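Local coordinates for twitching motility protein PilT (Aquifex aeolicus, PDB 2EYU), which probably uses ATP hydrolysis to drive pilus retraction in twitching motility, at residues Leu11-Lys16 and Leu180-Leu185; Lys16-Cys21 and Ala43-Tyr48; Ile57-Asp62 and Val75-Val80. The protein carries 1 engineered substitution. All blocks are in the same frame, centred on the assembly; numbering follows the deposited sequence.

Contact 1 of 3, residues Leu11-Lys16 and Leu180-Leu185. Engineered in segment 180-185: G183 (natural residue Glu).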
ATOM      1  N   LEU A  11       0.012   1.597 -15.064  1.00 43.50           N
ATOM      2  CA  LEU A  11       0.287   0.687 -13.953  1.00 37.26           C
ATOM      3  C   LEU A  11      -0.541  -0.579 -14.013  1.00 34.70           C
ATOM      4  O   LEU A  11      -0.144  -1.668 -13.591  1.00 32.19           O
ATOM      5  CB  LEU A  11       0.047   1.433 -12.634  1.00 34.42           C
ATOM      6  CG  LEU A  11       1.206   1.507 -11.641  1.00 42.21           C
ATOM      7  CD1 LEU A  11       2.519   1.872 -12.313  1.00 25.76           C
ATOM      8  CD2 LEU A  11       0.899   2.509 -10.536  1.00 33.65           C
ATOM      9  N   GLY A  12      -1.770  -0.525 -14.546  1.00 39.93           N
ATOM     10  CA  GLY A  12      -2.543  -1.767 -14.539  1.00 46.83           C
ATOM     11  C   GLY A  12      -3.348  -1.865 -13.246  1.00 39.65           C
ATOM     12  O   GLY A  12      -3.905  -2.911 -12.932  1.00 37.62           O
ATOM     13  N   LEU A  13      -3.382  -0.758 -12.515  1.00 30.95           N
ATOM     14  CA  LEU A  13      -4.161  -0.610 -11.301  1.00 19.23           C
ATOM     15  C   LEU A  13      -5.386   0.243 -11.619  1.00 31.32           C
ATOM     16  O   LEU A  13      -5.319   1.105 -12.498  1.00 34.39           O
ATOM     17  CB  LEU A  13      -3.332   0.038 -10.189  1.00 21.99           C
ATOM     18  CG  LEU A  13      -2.156  -0.804  -9.680  1.00 34.51           C
ATOM     19  CD1 LEU A  13      -1.079   0.099  -9.106  1.00 30.97           C
ATOM     20  CD2 LEU A  13      -2.646  -1.830  -8.664  1.00 29.87           C
ATOM     21  N   PRO A  14      -6.498   0.027 -10.949  1.00 27.14           N
ATOM     22  CA  PRO A  14      -7.713   0.787 -11.272  1.00 29.60           C
ATOM     23  C   PRO A  14      -7.769   2.130 -10.546  1.00 38.68           C
ATOM     24  O   PRO A  14      -7.176   2.319  -9.485  1.00 25.94           O
ATOM     25  CB  PRO A  14      -8.824  -0.144 -10.805  1.00 36.02           C
ATOM     26  CG  PRO A  14      -8.162  -1.352 -10.235  1.00 41.01           C
ATOM     27  CD  PRO A  14      -6.754  -0.946  -9.877  1.00 33.31           C
ATOM     28  N   ASP A  15      -8.493   3.038 -11.184  1.00 42.52           N
ATOM     29  CA  ASP A  15      -8.736   4.418 -10.855  1.00 42.55           C
ATOM     30  C   ASP A  15      -8.949   4.669  -9.370  1.00 25.23           C
ATOM     31  O   ASP A  15      -8.414   5.643  -8.829  1.00 23.59           O
ATOM     32  CB  ASP A  15      -9.979   4.945 -11.594  1.00 56.39           C
ATOM     33  CG  ASP A  15      -9.991   4.706 -13.086  1.00 56.57           C
ATOM     34  OD1 ASP A  15     -11.092   4.753 -13.688  1.00 54.53           O
ATOM     35  OD2 ASP A  15      -8.916   4.472 -13.679  1.00 45.84           O
ATOM     36  N   LYS A  16      -9.718   3.857  -8.659  1.00 32.13           N
ATOM     37  CA  LYS A  16      -9.986   4.221  -7.270  1.00 35.20           C
ATOM     38  C   LYS A  16      -8.726   4.281  -6.406  1.00 31.86           C
ATOM     39  O   LYS A  16      -8.771   4.896  -5.336  1.00 37.11           O
ATOM     40  CB  LYS A  16     -10.995   3.243  -6.642  1.00 26.97           C
ATOM     41  CG  LYS A  16     -10.552   2.738  -5.283  1.00 34.98           C
ATOM     42  CD  LYS A  16     -11.694   2.016  -4.569  1.00 50.84           C
ATOM     43  CE  LYS A  16     -12.269   2.863  -3.441  1.00 46.65           C
ATOM     44  NZ  LYS A  16     -12.677   4.223  -3.920  1.00 26.64           N
ATOM     45  N   LEU A 180       0.992  -6.419 -13.745  1.00 24.96           N
ATOM     46  CA  LEU A 180       0.792  -6.237 -12.313  1.00 25.34           C
ATOM     47  C   LEU A 180      -0.421  -7.015 -11.833  1.00 21.21           C
ATOM     48  O   LEU A 180      -1.520  -6.766 -12.353  1.00 26.19           O
ATOM     49  CB  LEU A 180       0.583  -4.757 -11.943  1.00 25.95           C
ATOM     50  CG  LEU A 180       1.358  -4.319 -10.700  1.00 42.05           C
ATOM     51  CD1 LEU A 180       2.604  -3.530 -11.095  1.00 37.52           C
ATOM     52  CD2 LEU A 180       0.460  -3.511  -9.776  1.00 50.87           C
ATOM     53  N   ALA A 181      -0.181  -7.881 -10.869  1.00 28.11           N
ATOM     54  CA  ALA A 181      -1.170  -8.619 -10.097  1.00 23.77           C
ATOM     55  C   ALA A 181      -1.209  -7.963  -8.708  1.00 22.80           C
ATOM     56  O   ALA A 181      -0.143  -7.729  -8.131  1.00 26.62           O
ATOM     57  CB  ALA A 181      -0.840 -10.097 -10.042  1.00 20.25           C
ATOM     58  N   TYR A 182      -2.410  -7.641  -8.248  1.00 21.11           N
ATOM     59  CA  TYR A 182      -2.596  -6.886  -7.020  1.00 28.51           C
ATOM     60  C   TYR A 182      -3.798  -7.395  -6.231  1.00 24.59           C
ATOM     61  O   TYR A 182      -4.728  -7.928  -6.837  1.00 20.96           O
ATOM     62  CB  TYR A 182      -2.836  -5.395  -7.304  1.00 23.04           C
ATOM     63  CG  TYR A 182      -4.016  -5.129  -8.220  1.00 20.50           C
ATOM     64  CD1 TYR A 182      -5.302  -4.902  -7.764  1.00 31.12           C
ATOM     65  CD2 TYR A 182      -3.842  -5.091  -9.601  1.00 19.09           C
ATOM     66  CE1 TYR A 182      -6.338  -4.662  -8.643  1.00 30.98           C
ATOM     67  CE2 TYR A 182      -4.862  -4.856 -10.494  1.00 22.27           C
ATOM     68  CZ  TYR A 182      -6.126  -4.637 -10.000  1.00 36.80           C
ATOM     69  OH  TYR A 182      -7.174  -4.398 -10.860  1.00 60.54           O
ATOM     70  N   GLY A 183      -3.720  -7.165  -4.931  1.00 29.38           N
ATOM     71  CA  GLY A 183      -4.836  -7.309  -4.002  1.00 34.61           C
ATOM     72  C   GLY A 183      -5.200  -5.901  -3.537  1.00 30.95           C
ATOM     73  O   GLY A 183      -4.320  -5.041  -3.531  1.00 26.43           O
ATOM     74  N   LEU A 184      -6.432  -5.596  -3.176  1.00 23.15           N
ATOM     75  CA  LEU A 184      -6.690  -4.179  -2.818  1.00 28.64           C
ATOM     76  C   LEU A 184      -7.748  -4.134  -1.722  1.00 25.14           C
ATOM     77  O   LEU A 184      -8.795  -4.785  -1.809  1.00 19.29           O
ATOM     78  CB  LEU A 184      -7.090  -3.433  -4.076  1.00 37.96           C
ATOM     79  CG  LEU A 184      -7.552  -1.984  -4.049  1.00 37.95           C
ATOM     80  CD1 LEU A 184      -6.439  -1.028  -3.658  1.00 26.09           C
ATOM     81  CD2 LEU A 184      -8.109  -1.578  -5.411  1.00 21.67           C
ATOM     82  N   LEU A 185      -7.489  -3.357  -0.684  1.00 17.23           N
ATOM     83  CA  LEU A 185      -8.428  -3.228   0.428  1.00 16.44           C
ATOM     84  C   LEU A 185      -8.554  -1.740   0.767  1.00 19.82           C
ATOM     85  O   LEU A 185      -7.653  -1.149   1.365  1.00 28.72           O
ATOM     86  CB  LEU A 185      -7.985  -3.969   1.677  1.00 21.31           C
ATOM     87  CG  LEU A 185      -8.809  -3.731   2.945  1.00 23.95           C
ATOM     88  CD1 LEU A 185     -10.289  -3.978   2.687  1.00 24.24           C
ATOM     89  CD2 LEU A 185      -8.347  -4.601   4.102  1.00 20.29           C
TER
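L13 of the loop 11-16 lies over the ring of Y182 and P14 meets its hydroxyl end, while L13 also meets L180, two residues earlier on the same strand. CH-pi and apolar contacts come first, with the proline ring also against the tyrosine hydroxyl. CD2 of L13 stands over one face of the Y182 ring, 3.9 Å from the centroid and 28° off the ring normal, and lies nearest the ring atoms CG and CD2. The same methyl is 3.7 Å from CD2 of L180, so one methyl touches both strand side chains. P14 meets the far end of the ring tip to tip, its CG 3.3 Å from OH of Y182 and its CD 3.7 Å from CZ. A chi1 of 57° puts CG of Y182 between its own backbone N and carbonyl carbon, starting the ring off toward the loop.

The second group brings backbone oxygens against carbon. G12 O approaches CE2 of Y182 obliquely at 3.3 Å, and L11 O lies 3.6 Å from CB of L180. An alanine here in place of Y182, lacking the ring, would probably leave L13 CD2 without the face it covers and open a gap at the tip of P14.

I166 of strand 162-171 also touches L13, and T41 of helix 38-52 touches both L11 and L13. The contact thus lays an N-terminal loop over the antiparallel end of the mixed sheet in this P-loop NTPase-family domain.

Contact 2 of 3, residues Lys16-Cys21 and Ala43-Tyr48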
ATOM      1  N   LYS A  16      -9.718   3.857  -8.659  1.00 32.13           N
ATOM      2  CA  LYS A  16      -9.986   4.221  -7.270  1.00 35.20           C
ATOM      3  C   LYS A  16      -8.726   4.281  -6.406  1.00 31.86           C
ATOM      4  O   LYS A  16      -8.771   4.896  -5.336  1.00 37.11           O
ATOM      5  CB  LYS A  16     -10.995   3.243  -6.642  1.00 26.97           C
ATOM      6  CG  LYS A  16     -10.552   2.738  -5.283  1.00 34.98           C
ATOM      7  CD  LYS A  16     -11.694   2.016  -4.569  1.00 50.84           C
ATOM      8  CE  LYS A  16     -12.269   2.863  -3.441  1.00 46.65           C
ATOM      9  NZ  LYS A  16     -12.677   4.223  -3.920  1.00 26.64           N
ATOM     10  N   VAL A  17      -7.625   3.668  -6.816  1.00 31.01           N
ATOM     11  CA  VAL A  17      -6.395   3.720  -6.018  1.00 23.13           C
ATOM     12  C   VAL A  17      -5.839   5.134  -6.004  1.00 22.73           C
ATOM     13  O   VAL A  17      -5.340   5.661  -5.007  1.00 35.19           O
ATOM     14  CB  VAL A  17      -5.339   2.748  -6.566  1.00 27.40           C
ATOM     15  CG1 VAL A  17      -3.973   3.060  -5.981  1.00 27.47           C
ATOM     16  CG2 VAL A  17      -5.720   1.302  -6.282  1.00 29.27           C
ATOM     17  N   LEU A  18      -5.895   5.784  -7.161  1.00 20.83           N
ATOM     18  CA  LEU A  18      -5.478   7.183  -7.274  1.00 17.85           C
ATOM     19  C   LEU A  18      -6.401   8.134  -6.529  1.00 25.26           C
ATOM     20  O   LEU A  18      -6.061   9.257  -6.130  1.00 39.18           O
ATOM     21  CB  LEU A  18      -5.429   7.534  -8.768  1.00 21.21           C
ATOM     22  CG  LEU A  18      -4.358   8.486  -9.284  1.00 24.24           C
ATOM     23  CD1 LEU A  18      -2.968   8.133  -8.785  1.00 21.00           C
ATOM     24  CD2 LEU A  18      -4.381   8.510 -10.812  1.00 25.67           C
ATOM     25  N   GLU A  19      -7.655   7.764  -6.273  1.00 26.86           N
ATOM     26  CA  GLU A  19      -8.505   8.680  -5.499  1.00 17.10           C
ATOM     27  C   GLU A  19      -7.997   8.853  -4.079  1.00 20.11           C
ATOM     28  O   GLU A  19      -8.285   9.823  -3.381  1.00 28.01           O
ATOM     29  CB  GLU A  19      -9.908   8.093  -5.426  1.00 30.22           C
ATOM     30  CG  GLU A  19     -10.835   8.387  -6.590  1.00 20.74           C
ATOM     31  CD  GLU A  19     -12.096   7.543  -6.404  1.00 20.88           C
ATOM     32  OE1 GLU A  19     -12.447   7.328  -5.222  1.00 39.06           O
ATOM     33  OE2 GLU A  19     -12.680   7.115  -7.417  1.00 29.34           O
ATOM     34  N   LEU A  20      -7.239   7.832  -3.665  1.00 19.17           N
ATOM     35  CA  LEU A  20      -6.625   7.789  -2.350  1.00 29.97           C
ATOM     36  C   LEU A  20      -5.715   8.991  -2.172  1.00 23.31           C
ATOM     37  O   LEU A  20      -5.576   9.606  -1.118  1.00 19.89           O
ATOM     38  CB  LEU A  20      -5.817   6.504  -2.145  1.00 30.62           C
ATOM     39  CG  LEU A  20      -6.585   5.213  -1.840  1.00 24.44           C
ATOM     40  CD1 LEU A  20      -7.805   5.050  -2.717  1.00 47.68           C
ATOM     41  CD2 LEU A  20      -5.649   4.016  -1.981  1.00 30.58           C
ATOM     42  N   CYS A  21      -5.050   9.378  -3.264  1.00 19.63           N
ATOM     43  CA  CYS A  21      -4.177  10.533  -3.143  1.00 14.53           C
ATOM     44  C   CYS A  21      -4.960  11.812  -2.842  1.00 23.58           C
ATOM     45  O   CYS A  21      -4.335  12.816  -2.488  1.00 28.87           O
ATOM     46  CB  CYS A  21      -3.414  10.767  -4.443  1.00 17.99           C
ATOM     47  SG  CYS A  21      -2.484   9.258  -4.878  1.00 29.98           S
ATOM     48  N   ALA A  43       5.724   5.700  -6.386  1.00 26.48           N
ATOM     49  CA  ALA A  43       6.314   6.861  -7.059  1.00 25.46           C
ATOM     50  C   ALA A  43       5.360   7.442  -8.091  1.00 23.89           C
ATOM     51  O   ALA A  43       5.254   8.662  -8.304  1.00 23.11           O
ATOM     52  CB  ALA A  43       7.655   6.414  -7.618  1.00 23.18           C
ATOM     53  N   SER A  44       4.628   6.565  -8.780  1.00 25.98           N
ATOM     54  CA  SER A  44       3.645   7.015  -9.749  1.00 15.91           C
ATOM     55  C   SER A  44       2.497   7.769  -9.065  1.00 27.00           C
ATOM     56  O   SER A  44       1.989   8.748  -9.629  1.00 21.75           O
ATOM     57  CB  SER A  44       3.059   5.852 -10.543  1.00 24.14           C
ATOM     58  OG  SER A  44       1.879   6.322 -11.213  1.00 39.75           O
HETATM   59  N   MSE A  45       2.089   7.305  -7.891  1.00 26.92           N
HETATM   60  CA  MSE A  45       1.017   7.942  -7.120  1.00 16.76           C
HETATM   61  C   MSE A  45       1.484   9.244  -6.511  1.00 15.61           C
HETATM   62  O   MSE A  45       0.789  10.267  -6.509  1.00 29.66           O
HETATM   63  CB  MSE A  45       0.516   7.065  -5.974  1.00 23.87           C
HETATM   64  CG  MSE A  45      -0.131   5.753  -6.334  1.00 25.80           C
HETATM   65 SE   MSE A  45      -0.630   4.686  -4.804  1.00 41.89          SE
HETATM   66  CE  MSE A  45      -1.909   6.016  -4.215  1.00 26.46           C
ATOM     67  N   ILE A  46       2.688   9.314  -5.948  1.00 19.17           N
ATOM     68  CA  ILE A  46       3.159  10.607  -5.463  1.00 19.23           C
ATOM     69  C   ILE A  46       3.371  11.586  -6.603  1.00 27.15           C
ATOM     70  O   ILE A  46       3.091  12.786  -6.543  1.00 13.81           O
ATOM     71  CB  ILE A  46       4.468  10.408  -4.673  1.00 22.42           C
ATOM     72  CG1 ILE A  46       4.283   9.676  -3.336  1.00 26.17           C
ATOM     73  CG2 ILE A  46       5.199  11.726  -4.471  1.00 27.69           C
ATOM     74  CD1 ILE A  46       5.639   9.360  -2.719  1.00 29.74           C
ATOM     75  N   ASP A  47       3.901  11.099  -7.732  1.00 23.91           N
ATOM     76  CA  ASP A  47       4.138  12.028  -8.834  1.00 27.74           C
ATOM     77  C   ASP A  47       2.835  12.593  -9.409  1.00 25.85           C
ATOM     78  O   ASP A  47       2.910  13.680  -9.976  1.00 24.82           O
ATOM     79  CB  ASP A  47       4.934  11.389  -9.978  1.00 40.63           C
ATOM     80  CG  ASP A  47       5.460  12.457 -10.926  1.00 43.77           C
ATOM     81  OD1 ASP A  47       5.109  12.402 -12.122  1.00 38.97           O
ATOM     82  OD2 ASP A  47       6.205  13.348 -10.467  1.00 53.27           O
ATOM     83  N   TYR A  48       1.720  11.893  -9.253  1.00 26.29           N
ATOM     84  CA  TYR A  48       0.393  12.404  -9.538  1.00 13.57           C
ATOM     85  C   TYR A  48       0.129  13.621  -8.663  1.00 18.78           C
ATOM     86  O   TYR A  48      -0.332  14.660  -9.131  1.00 33.31           O
ATOM     87  CB  TYR A  48      -0.719  11.386  -9.264  1.00 22.23           C
ATOM     88  CG  TYR A  48      -2.131  11.936  -9.400  1.00 26.91           C
ATOM     89  CD1 TYR A  48      -2.698  12.266 -10.613  1.00 24.18           C
ATOM     90  CD2 TYR A  48      -2.910  12.138  -8.263  1.00 24.65           C
ATOM     91  CE1 TYR A  48      -3.986  12.772 -10.726  1.00 29.94           C
ATOM     92  CE2 TYR A  48      -4.190  12.640  -8.357  1.00 20.60           C
ATOM     93  CZ  TYR A  48      -4.735  12.960  -9.586  1.00 23.70           C
ATOM     94  OH  TYR A  48      -6.012  13.454  -9.646  1.00 29.16           O
TER
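The short, weakly bonded helix 16-19 and the turn after it pack against helix 38-52, whose first residues complete the probable Walker A motif of this P-loop NTPase-family domain. Two side chains of the longer helix carry the contact, M45 (selenomethionine) and Y48, one turn apart on the same flank.

L18 covers one face of the Y48 ring. Its CG stands 4.1 Å from the ring centroid and only 11° off the normal, so it lies over the centre of the ring. The two methyls of L18 spread from that point: CD1 is 3.9 Å from CG of Y48, whereas CD2 lies nearest CD1 of the ring. CB of C21 comes to the ring edge, near its plane, 4.1 Å from CD2 of Y48. H22 meets the same tyrosine with its ring plane steeply inclined.

M45 reaches between V17 and C21. Its chain is bent at chi3 (64°), which sets CE 3.4 Å from SG of C21 and 3.5 Å from the backbone O of V17. SE of M45 packs 3.9 Å from CG1 of V17, the two side chains crossing at about a right angle. F8 also touches M45, adding an aromatic neighbour from the N-terminal segment.

Apolar groups make this buried junction, with a leucine over a tyrosine face beside a methionine inserted between two neighbours: a small helix-on-helix interface on the flank of the probable P-loop helix.

Contact 3 of 3, residues Ile57-Asp62 and Val75-Val80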
ATOM      1  N   ILE A  57       5.868  17.985   0.069  1.00 23.48           N
ATOM      2  CA  ILE A  57       5.926  16.509   0.125  1.00 26.69           C
ATOM      3  C   ILE A  57       7.279  16.086   0.677  1.00 28.28           C
ATOM      4  O   ILE A  57       8.336  16.526   0.231  1.00 25.63           O
ATOM      5  CB  ILE A  57       5.646  15.849  -1.232  1.00 24.23           C
ATOM      6  CG1 ILE A  57       4.277  16.094  -1.866  1.00 21.25           C
ATOM      7  CG2 ILE A  57       5.788  14.321  -1.187  1.00 13.53           C
ATOM      8  CD1 ILE A  57       4.126  15.482  -3.252  1.00 19.36           C
ATOM      9  N   ILE A  58       7.278  15.216   1.696  1.00 19.58           N
ATOM     10  CA  ILE A  58       8.588  14.848   2.234  1.00 19.25           C
ATOM     11  C   ILE A  58       8.749  13.344   2.081  1.00 30.37           C
ATOM     12  O   ILE A  58       7.838  12.566   2.401  1.00 28.27           O
ATOM     13  CB  ILE A  58       8.750  15.291   3.694  1.00 29.47           C
ATOM     14  CG1 ILE A  58       8.687  16.818   3.872  1.00 22.90           C
ATOM     15  CG2 ILE A  58      10.014  14.727   4.323  1.00 20.97           C
ATOM     16  CD1 ILE A  58       9.303  17.307   5.161  1.00 21.18           C
ATOM     17  N   THR A  59       9.913  12.940   1.578  1.00 26.99           N
ATOM     18  CA  THR A  59      10.195  11.519   1.344  1.00 25.03           C
ATOM     19  C   THR A  59      11.418  11.092   2.147  1.00 18.06           C
ATOM     20  O   THR A  59      12.342  11.874   2.351  1.00 32.50           O
ATOM     21  CB  THR A  59      10.442  11.237  -0.149  1.00 38.32           C
ATOM     22  OG1 THR A  59      11.030  12.402  -0.745  1.00 59.83           O
ATOM     23  CG2 THR A  59       9.148  11.006  -0.910  1.00 43.20           C
ATOM     24  N   ILE A  60      11.408   9.861   2.616  1.00 20.09           N
ATOM     25  CA  ILE A  60      12.413   9.189   3.406  1.00 22.37           C
ATOM     26  C   ILE A  60      12.662   7.807   2.794  1.00 30.42           C
ATOM     27  O   ILE A  60      11.785   6.968   3.023  1.00 28.15           O
ATOM     28  CB  ILE A  60      11.922   8.991   4.845  1.00 36.06           C
ATOM     29  CG1 ILE A  60      11.424  10.287   5.505  1.00 34.11           C
ATOM     30  CG2 ILE A  60      12.968   8.310   5.711  1.00 34.06           C
ATOM     31  CD1 ILE A  60      10.439   9.976   6.616  1.00 41.03           C
ATOM     32  N   GLU A  61      13.746   7.590   2.064  1.00 30.82           N
ATOM     33  CA  GLU A  61      13.973   6.377   1.283  1.00 20.71           C
ATOM     34  C   GLU A  61      15.378   5.837   1.512  1.00 36.22           C
ATOM     35  O   GLU A  61      16.325   6.605   1.694  1.00 42.96           O
ATOM     36  CB  GLU A  61      13.740   6.641  -0.209  1.00 34.73           C
ATOM     37  CG  GLU A  61      12.428   7.325  -0.546  1.00 34.11           C
ATOM     38  CD  GLU A  61      12.312   7.884  -1.943  1.00 41.11           C
ATOM     39  OE1 GLU A  61      12.368   7.109  -2.921  1.00 27.50           O
ATOM     40  OE2 GLU A  61      12.142   9.115  -2.119  1.00 38.86           O
ATOM     41  N   ASP A  62      15.533   4.508   1.544  1.00 47.29           N
ATOM     42  CA  ASP A  62      16.878   4.040   1.957  1.00 54.40           C
ATOM     43  C   ASP A  62      17.838   4.409   0.849  1.00 54.86           C
ATOM     44  O   ASP A  62      18.712   5.258   1.087  1.00 40.21           O
ATOM     45  CB  ASP A  62      16.849   2.573   2.359  1.00 51.36           C
ATOM     46  CG  ASP A  62      17.491   2.315   3.704  1.00 54.31           C
ATOM     47  OD1 ASP A  62      18.539   1.642   3.747  1.00 57.58           O
ATOM     48  OD2 ASP A  62      16.955   2.787   4.727  1.00 82.38           O
ATOM     49  N   VAL A  75       8.734  18.965  -3.156  1.00 28.69           N
ATOM     50  CA  VAL A  75       9.172  17.637  -2.737  1.00 23.34           C
ATOM     51  C   VAL A  75      10.594  17.573  -2.218  1.00 34.44           C
ATOM     52  O   VAL A  75      11.634  17.763  -2.852  1.00 33.80           O
ATOM     53  CB  VAL A  75       8.995  16.642  -3.912  1.00 32.68           C
ATOM     54  CG1 VAL A  75      10.034  16.918  -4.984  1.00 39.43           C
ATOM     55  CG2 VAL A  75       9.070  15.191  -3.451  1.00 24.51           C
ATOM     56  N   ASN A  76      10.682  17.264  -0.926  1.00 28.64           N
ATOM     57  CA  ASN A  76      11.985  16.997  -0.332  1.00 27.41           C
ATOM     58  C   ASN A  76      12.182  15.493  -0.190  1.00 26.04           C
ATOM     59  O   ASN A  76      11.377  14.838   0.473  1.00 22.89           O
ATOM     60  CB  ASN A  76      12.094  17.699   1.019  1.00 28.66           C
ATOM     61  CG  ASN A  76      12.189  19.202   0.845  1.00 32.78           C
ATOM     62  OD1 ASN A  76      11.874  19.717  -0.229  1.00 57.36           O
ATOM     63  ND2 ASN A  76      12.623  19.907   1.884  1.00 55.95           N
ATOM     64  N   GLN A  77      13.217  14.964  -0.821  1.00 27.90           N
ATOM     65  CA  GLN A  77      13.575  13.558  -0.808  1.00 39.00           C
ATOM     66  C   GLN A  77      14.845  13.299  -0.003  1.00 39.04           C
ATOM     67  O   GLN A  77      15.929  13.776  -0.317  1.00 30.02           O
ATOM     68  CB  GLN A  77      13.769  13.018  -2.227  1.00 34.68           C
ATOM     69  CG  GLN A  77      12.537  13.099  -3.117  1.00 31.30           C
ATOM     70  CD  GLN A  77      12.739  12.319  -4.402  1.00 23.02           C
ATOM     71  OE1 GLN A  77      12.742  11.084  -4.345  1.00 31.98           O
ATOM     72  NE2 GLN A  77      12.927  12.998  -5.526  1.00 28.14           N
ATOM     73  N   ARG A  78      14.697  12.529   1.069  1.00 25.16           N
ATOM     74  CA  ARG A  78      15.772  12.358   2.030  1.00 26.36           C
ATOM     75  C   ARG A  78      16.210  10.903   2.091  1.00 31.65           C
ATOM     76  O   ARG A  78      15.425  10.008   2.406  1.00 44.42           O
ATOM     77  CB  ARG A  78      15.289  12.872   3.395  1.00 29.40           C
ATOM     78  CG  ARG A  78      14.584  14.221   3.301  1.00 24.76           C
ATOM     79  CD  ARG A  78      14.602  14.999   4.604  1.00 33.00           C
ATOM     80  NE  ARG A  78      13.713  14.432   5.599  1.00 41.41           N
ATOM     81  CZ  ARG A  78      13.076  15.031   6.592  1.00 49.60           C
ATOM     82  NH1 ARG A  78      13.175  16.333   6.827  1.00 29.85           N
ATOM     83  NH2 ARG A  78      12.305  14.293   7.389  1.00 37.07           N
ATOM     84  N   GLU A  79      17.476  10.673   1.762  1.00 41.98           N
ATOM     85  CA  GLU A  79      18.081   9.351   1.813  1.00 40.26           C
ATOM     86  C   GLU A  79      18.597   9.091   3.223  1.00 35.92           C
ATOM     87  O   GLU A  79      19.482   9.799   3.710  1.00 30.37           O
ATOM     88  CB  GLU A  79      19.226   9.219   0.810  1.00 47.91           C
ATOM     89  CG  GLU A  79      19.703   7.810   0.526  1.00 55.28           C
ATOM     90  CD  GLU A  79      20.739   7.284   1.492  1.00 60.84           C
ATOM     91  OE1 GLU A  79      21.576   8.083   1.976  1.00 81.59           O
ATOM     92  OE2 GLU A  79      20.731   6.064   1.783  1.00 45.08           O
ATOM     93  N   VAL A  80      18.048   8.073   3.870  1.00 43.06           N
ATOM     94  CA  VAL A  80      18.587   7.695   5.179  1.00 48.80           C
ATOM     95  C   VAL A  80      20.043   7.275   5.003  1.00 46.34           C
ATOM     96  O   VAL A  80      20.362   6.241   4.417  1.00 75.00           O
ATOM     97  CB  VAL A  80      17.782   6.574   5.850  1.00 53.04           C
ATOM     98  CG1 VAL A  80      18.696   5.588   6.570  1.00 46.67           C
ATOM     99  CG2 VAL A  80      16.772   7.171   6.822  1.00 48.66           C
TER
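I57 O accepts the backbone N-H of N76, and from there the parallel strands 57-61 and 75-79 exchange a ladder of backbone bonds. Their axes approach to 4.6 Å with an angle of 15° between the N-to-C directions. N76 N lies 2.7 Å from I57 O. N76 O then accepts T59 N at 2.6 Å, with an N-H...O angle of 158°. T59 OG1 also donates to N76 O, although the position of that hydroxyl is less certain. The ladder returns with R78 N to T59 O at 2.8 Å. R78 O receives E61 N at 3.0 Å, and E61 O receives V80 N.

Four of these oxygens, I57 O, N76 O, R78 O and E61 O, also take a CA-H...O contact. CA of V75 lies 3.3 Å from I57 O, and similar contacts run from CA of I58 to N76 O, of I60 to R78 O and of E79 to E61 O.

Side chains pair on both faces. CG2 of I58 stands over one face of the R78 guanidinium, offset toward the rim and 3.8 Å from CZ. R78 is bent at chi3 (-73°), which places NE close to the same methyl. On the other face, I57 and V75 bring their CG2 methyls together. Past the end of strand 75-79, V80 CG2 meets I60 CG2 at 4.1 Å.

Two carboxylates find partners outside the segments: OE1 of E61 accepts E65 N, and OE1 of E79 accepts E82 N. E79 N has a weak hydrogen bond to OD2 of D83. The inner strand, 56-61, also bonds through I58 and I60 to the chain around strand 101-104. Strand 74-79 is outermost within this chain, so the contact forms the parallel edge of a P-loop NTPase-type sheet.

Overall arrangement
From the N terminus, the chain passes through 11-16 and 16-21, which share K16. Contact 2 closes first, when helix 38-52 returns to the helix 16-19 region. The chain then runs into strand 56-61, and contact 3 closes at strand 74-79, in series with contact 2. Contact 1 closes last, at strand 179-185, and its long loop encloses the other two. Contacts 1 and 2 touch where L184 packs on V17 and L11 on S44; contacts 2 and 3 touch through I46 on I57 and T59. Contacts 1 and 3, with centres about 25 Å apart, reach separate regions of one sheet, with helix 38-52 bridging between them.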